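Local coordinates for putative uncharacterized protein (Mycobacterium avium subsp. paratuberculosis, PDB 3GT2) that is of uncertain function but, as an NlpC/P60 domain of the peptidase C40 family, may act as a cysteine peptidase, at residues A[8-11]-A[12-16]. Sequence-based numbering, arbitrary orientation.
Sequences RAMD and YQQAT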
# COMPACT_ATOMS: atom_id res chain seq x y z
N ARG A 8 18.31 10.66 10.08
CA ARG A 8 17.49 9.47 10.05
C ARG A 8 16.01 9.86 10.08
O ARG A 8 15.22 9.43 9.24
CB ARG A 8 17.83 8.57 11.24
CG ARG A 8 17.38 7.13 11.10
CD ARG A 8 17.59 6.37 12.40
NE ARG A 8 17.31 4.95 12.26
CZ ARG A 8 18.24 4.00 12.24
NH1 ARG A 8 19.52 4.31 12.36
NH2 ARG A 8 17.88 2.73 12.10
N ALA A 9 15.64 10.68 11.06
CA ALA A 9 14.26 11.15 11.17
C ALA A 9 13.82 11.96 9.95
O ALA A 9 12.72 11.76 9.45
CB ALA A 9 14.07 11.97 12.44
N MSE A 10 14.67 12.87 9.48
CA MSE A 10 14.34 13.67 8.30
C MSE A 10 14.17 12.80 7.06
O MSE A 10 13.22 12.98 6.31
CB MSE A 10 15.40 14.73 8.03
CG MSE A 10 15.06 15.61 6.84
SE MSE A 10 16.44 16.97 6.51
CE MSE A 10 17.97 15.79 6.18
N ASP A 11 15.08 11.86 6.85
CA ASP A 11 14.99 10.98 5.69
C ASP A 11 13.70 10.16 5.72
O ASP A 11 13.02 10.01 4.70
CB ASP A 11 16.21 10.06 5.60
CG ASP A 11 17.44 10.77 5.07
OD1 ASP A 11 17.33 11.96 4.70
OD2 ASP A 11 18.52 10.14 5.02
N TYR A 12 13.37 9.65 6.90
CA TYR A 12 12.13 8.91 7.12
C TYR A 12 10.92 9.78 6.78
O TYR A 12 10.04 9.37 6.04
CB TYR A 12 12.07 8.46 8.58
CG TYR A 12 10.74 7.93 9.04
CD1 TYR A 12 10.16 6.82 8.45
CD2 TYR A 12 10.08 8.52 10.11
CE1 TYR A 12 8.94 6.33 8.89
CE2 TYR A 12 8.87 8.03 10.57
CZ TYR A 12 8.30 6.94 9.95
OH TYR A 12 7.09 6.45 10.40
N GLN A 13 10.89 11.00 7.31
CA GLN A 13 9.80 11.93 7.04
C GLN A 13 9.73 12.32 5.57
O GLN A 13 8.65 12.42 4.99
CB GLN A 13 9.95 13.17 7.91
CG GLN A 13 9.83 12.89 9.40
CD GLN A 13 10.40 14.03 10.25
OE1 GLN A 13 10.45 13.94 11.48
NE2 GLN A 13 10.83 15.09 9.59
N GLN A 14 10.89 12.53 4.97
CA GLN A 14 10.94 12.89 3.56
C GLN A 14 10.46 11.75 2.68
O GLN A 14 9.70 11.96 1.74
CB GLN A 14 12.36 13.27 3.17
CG GLN A 14 12.63 14.75 3.13
CD GLN A 14 13.96 15.04 2.48
OE1 GLN A 14 15.01 14.90 3.10
NE2 GLN A 14 13.92 15.45 1.21
N ALA A 15 10.92 10.54 2.99
CA ALA A 15 10.49 9.35 2.25
C ALA A 15 8.98 9.16 2.38
O ALA A 15 8.28 8.93 1.40
CB ALA A 15 11.24 8.11 2.73
N THR A 16 8.48 9.26 3.61
CA THR A 16 7.06 9.07 3.86
C THR A 16 6.21 10.04 3.03
O THR A 16 5.21 9.65 2.44
CB THR A 16 6.75 9.22 5.36
OG1 THR A 16 7.50 8.24 6.09
CG2 THR A 16 5.28 9.03 5.62
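The backbone N of Gln14 donates to Met10 O over 2.7 Å. The same pattern of i to i+4 bonds joins Tyr12 to Arg8, Gln13 to Ala9 and Ala15 to Asp11, where N-H...O angles near 164° mark regular alpha-helix. Beside the Gln14 to Met10 bond, the side chains of selenomethionine Met10 and Gln14 run side by side in the same direction, with Met10 CG 3.8 Å from Gln14 OE1. The carboxylate of Asp11 passes that amide at a slant, their planes 56° apart. In Gln13 the first torsion sets CG beside its own backbone N (chi1 -64°) and lays it 3.1 Å from Ala9 O, and the extended chain carries the amide past the same oxygen. The helical backbone itself places Tyr12 CB 3.4 Å from Arg8 O. One turn on, Thr16 OG1 donates to Tyr12 O at 2.8 Å from above the carbonyl plane, while Thr16 N reaches that oxygen from the opposite face. The hydroxyl also lies over the rim of the Tyr12 ring. Tyr12, Ala15 and Thr16 touch Leu140, and Tyr12 also meets Arg91, packing this side of helix 7-24 against the loop of Arg91 and against Leu140, the last modelled residue. Main-chain bonds thus carry the contact, and two donors satisfy Tyr12 O at the buried Thr16.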